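Local structure of diguanylate cyclase TpbB (Pseudomonas aeruginosa, 4IOB) at residues Ile121-Tyr126 with Arg155-Leu160. The protein makes cyclic di-GMP from two GTP molecules as a membrane-bound, magnesium-dependent enzyme with an important role in biofilm formation, of which this is the catalytic GGDEF domain. Sequence-based numbering, arbitrary orientation.
Sequences IGIALY and RRLAEL
Leu-157 lays its CD2 methyl against the branched root of Ile-123, where CB and CG2 both receive it and the two side chains cross obliquely. CG of Leu-157 stands anti to the carbonyl carbon (chi1 -83°), beside the backbone N, and the same CD2 also reaches CD1 of Leu-125, 4.0 Å away, touching two residues of the neighbouring strand, Leu-125 by the end of its side chain. Farther back on the face that carries Ile-123 and Leu-157, CB of Ile-121 lies 4.1 Å from CB of Arg-155, and CD1 of Ile-123 comes within 4.3 Å of that same CB. The arginine chain then leads away, and its NE makes a salt bridge with Asp-97 of helix 89-102, the helix whose Ile-100, Leu-93 and Ala-96 cover the isoleucines. Ile-121 is about 10 Å, side chain to side chain, from the magnesium-binding Ser-35.

Beneath these side chains the strands run parallel, and three backbone bonds set the register. The N-H of Arg-156 reaches Ile-121 O at 2.8 Å, but bends to 131° at the hydrogen. Arg-156 O accepts a much straighter bond, 172°, from Ile-123 N (2.7 Å), and Ile-123 O takes the N-H of Ala-158 at 3.1 Å. Arg-156 and Ile-123 each use both their N-H and their C=O across the pair, the alternation expected of parallel strands.

On the other face the side chain of Arg-156 meets Ile-146 and Ala-147 of helix 133-150. Just past the strand, Ala-158 touches Ala-143 of the same helix. That helix links strand 119-126 to the edge strand 155-157, so the pairing closes a beta-alpha-beta crossover at one margin of the central mixed sheet of the GGDEF domain.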
ATOM      1  N   ILE A 121      -3.917  -3.855  -3.968  1.00 34.11           N
ATOM      2  CA  ILE A 121      -4.076  -2.575  -3.287  1.00 32.21           C
ATOM      3  C   ILE A 121      -5.537  -2.212  -3.045  1.00 32.17           C
ATOM      4  O   ILE A 121      -6.378  -2.341  -3.934  1.00 32.83           O
ATOM      5  CB  ILE A 121      -3.403  -1.435  -4.076  1.00 31.42           C
ATOM      6  CG1 ILE A 121      -1.956  -1.800  -4.413  1.00 30.42           C
ATOM      7  CG2 ILE A 121      -3.462  -0.135  -3.288  1.00 31.84           C
ATOM      8  CD1 ILE A 121      -1.247  -0.767  -5.259  1.00 30.61           C
ATOM      9  N   GLY A 122      -5.826  -1.755  -1.830  1.00 33.00           N
ATOM     10  CA  GLY A 122      -7.158  -1.272  -1.478  1.00 33.66           C
ATOM     11  C   GLY A 122      -7.115   0.214  -1.181  1.00 33.56           C
ATOM     12  O   GLY A 122      -6.438   0.650  -0.248  1.00 35.12           O
ATOM     13  N   ILE A 123      -7.840   0.996  -1.974  1.00 32.91           N
ATOM     14  CA  ILE A 123      -7.762   2.450  -1.888  1.00 33.26           C
ATOM     15  C   ILE A 123      -8.960   3.072  -1.175  1.00 34.17           C
ATOM     16  O   ILE A 123     -10.103   2.918  -1.606  1.00 34.19           O
ATOM     17  CB  ILE A 123      -7.630   3.078  -3.288  1.00 32.40           C
ATOM     18  CG1 ILE A 123      -6.519   2.383  -4.077  1.00 31.33           C
ATOM     19  CG2 ILE A 123      -7.377   4.574  -3.179  1.00 33.03           C
ATOM     20  CD1 ILE A 123      -6.413   2.840  -5.515  1.00 32.25           C
ATOM     21  N   ALA A 124      -8.684   3.778  -0.082  1.00 35.44           N
ATOM     22  CA  ALA A 124      -9.714   4.503   0.654  1.00 36.78           C
ATOM     23  C   ALA A 124      -9.494   6.004   0.509  1.00 37.83           C
ATOM     24  O   ALA A 124      -8.363   6.482   0.594  1.00 39.46           O
ATOM     25  CB  ALA A 124      -9.704   4.100   2.119  1.00 37.11           C
ATOM     26  N   LEU A 125     -10.575   6.745   0.295  1.00 38.50           N
ATOM     27  CA  LEU A 125     -10.471   8.172   0.005  1.00 40.49           C
ATOM     28  C   LEU A 125     -11.125   9.054   1.061  1.00 40.98           C
ATOM     29  O   LEU A 125     -12.104   8.664   1.698  1.00 40.79           O
ATOM     30  CB  LEU A 125     -11.085   8.480  -1.362  1.00 41.05           C
ATOM     31  CG  LEU A 125     -10.358   7.933  -2.590  1.00 40.72           C
ATOM     32  CD1 LEU A 125     -11.232   8.067  -3.828  1.00 41.67           C
ATOM     33  CD2 LEU A 125      -9.029   8.646  -2.786  1.00 41.15           C
ATOM     34  N   TYR A 126     -10.575  10.251   1.236  1.00 43.37           N
ATOM     35  CA  TYR A 126     -11.197  11.264   2.075  1.00 45.29           C
ATOM     36  C   TYR A 126     -11.585  12.476   1.235  1.00 46.78           C
ATOM     37  O   TYR A 126     -10.821  12.910   0.373  1.00 48.90           O
ATOM     38  CB  TYR A 126     -10.266  11.689   3.210  1.00 45.24           C
ATOM     39  CG  TYR A 126     -10.801  12.862   3.997  1.00 45.88           C
ATOM     40  CD1 TYR A 126     -11.628  12.666   5.095  1.00 47.35           C
ATOM     41  CD2 TYR A 126     -10.493  14.166   3.632  1.00 44.38           C
ATOM     42  CE1 TYR A 126     -12.125  13.737   5.814  1.00 47.81           C
ATOM     43  CE2 TYR A 126     -10.986  15.242   4.344  1.00 45.20           C
ATOM     44  CZ  TYR A 126     -11.801  15.022   5.433  1.00 47.98           C
ATOM     45  OH  TYR A 126     -12.294  16.090   6.147  1.00 50.84           O
ATOM     46  N   ARG A 155      -5.885  -3.286  -8.031  1.00 47.38           N
ATOM     47  CA  ARG A 155      -6.234  -2.244  -7.077  1.00 46.78           C
ATOM     48  C   ARG A 155      -7.750  -2.145  -6.990  1.00 45.99           C
ATOM     49  O   ARG A 155      -8.455  -2.463  -7.948  1.00 45.79           O
ATOM     50  CB  ARG A 155      -5.652  -0.907  -7.523  1.00 45.37           C
ATOM     51  CG  ARG A 155      -5.767  -0.682  -9.018  1.00 45.30           C
ATOM     52  CD  ARG A 155      -5.978   0.781  -9.352  1.00 45.38           C
ATOM     53  NE  ARG A 155      -6.485   0.938 -10.711  1.00 44.62           N
ATOM     54  CZ  ARG A 155      -7.714   0.600 -11.087  1.00 43.86           C
ATOM     55  NH1 ARG A 155      -8.560   0.082 -10.208  1.00 41.37           N
ATOM     56  NH2 ARG A 155      -8.095   0.776 -12.345  1.00 44.61           N
ATOM     57  N   ARG A 156      -8.252  -1.697  -5.845  1.00 46.15           N
ATOM     58  CA  ARG A 156      -9.690  -1.668  -5.611  1.00 49.24           C
ATOM     59  C   ARG A 156     -10.097  -0.499  -4.722  1.00 48.16           C
ATOM     60  O   ARG A 156      -9.558  -0.319  -3.630  1.00 50.16           O
ATOM     61  CB  ARG A 156     -10.139  -2.992  -4.988  1.00 50.93           C
ATOM     62  CG  ARG A 156     -11.481  -2.948  -4.274  1.00 52.68           C
ATOM     63  CD  ARG A 156     -12.649  -3.070  -5.239  1.00 54.51           C
ATOM     64  NE  ARG A 156     -13.852  -3.535  -4.554  1.00 58.20           N
ATOM     65  CZ  ARG A 156     -14.585  -2.783  -3.739  1.00 61.63           C
ATOM     66  NH1 ARG A 156     -14.238  -1.525  -3.502  1.00 64.23           N
ATOM     67  NH2 ARG A 156     -15.664  -3.288  -3.156  1.00 61.49           N
ATOM     68  N   LEU A 157     -11.050   0.296  -5.198  1.00 48.13           N
ATOM     69  CA  LEU A 157     -11.571   1.412  -4.420  1.00 49.05           C
ATOM     70  C   LEU A 157     -12.722   0.965  -3.535  1.00 51.13           C
ATOM     71  O   LEU A 157     -13.697   0.383  -4.011  1.00 52.25           O
ATOM     72  CB  LEU A 157     -12.029   2.548  -5.335  1.00 48.35           C
ATOM     73  CG  LEU A 157     -10.941   3.501  -5.831  1.00 48.70           C
ATOM     74  CD1 LEU A 157     -11.514   4.470  -6.854  1.00 48.25           C
ATOM     75  CD2 LEU A 157     -10.315   4.253  -4.666  1.00 47.06           C
ATOM     76  N   ALA A 158     -12.603   1.244  -2.244  1.00 51.78           N
ATOM     77  CA  ALA A 158     -13.636   0.876  -1.294  1.00 53.82           C
ATOM     78  C   ALA A 158     -15.001   1.402  -1.721  1.00 57.09           C
ATOM     79  O   ALA A 158     -15.111   2.411  -2.419  1.00 56.06           O
ATOM     80  CB  ALA A 158     -13.283   1.388   0.094  1.00 51.70           C
ATOM     81  N   GLU A 159     -16.035   0.684  -1.303  1.00 63.84           N
ATOM     82  CA  GLU A 159     -17.405   1.159  -1.359  1.00 69.88           C
ATOM     83  C   GLU A 159     -18.139   0.371  -0.286  1.00 73.64           C
ATOM     84  O   GLU A 159     -17.656  -0.672   0.157  1.00 75.54           O
ATOM     85  CB  GLU A 159     -18.024   0.933  -2.740  1.00 73.69           C
ATOM     86  CG  GLU A 159     -19.248   1.800  -3.010  1.00 77.79           C
ATOM     87  CD  GLU A 159     -18.928   3.284  -3.010  1.00 79.79           C
ATOM     88  OE1 GLU A 159     -19.387   3.994  -2.088  1.00 79.56           O
ATOM     89  OE2 GLU A 159     -18.214   3.742  -3.929  1.00 79.95           O
ATOM     90  N   LEU A 160     -19.293   0.865   0.142  1.00 77.39           N
ATOM     91  CA  LEU A 160     -19.994   0.271   1.279  1.00 79.13           C
ATOM     92  C   LEU A 160     -19.927  -1.258   1.292  1.00 79.90           C
ATOM     93  O   LEU A 160     -20.332  -1.917   0.333  1.00 77.31           O
ATOM     94  CB  LEU A 160     -21.443   0.753   1.319  1.00 79.50           C
ATOM     95  CG  LEU A 160     -21.616   2.223   0.929  1.00 80.57           C
ATOM     96  CD1 LEU A 160     -20.508   3.069   1.545  1.00 78.75           C
ATOM     97  CD2 LEU A 160     -21.620   2.370  -0.587  1.00 78.03           C
TER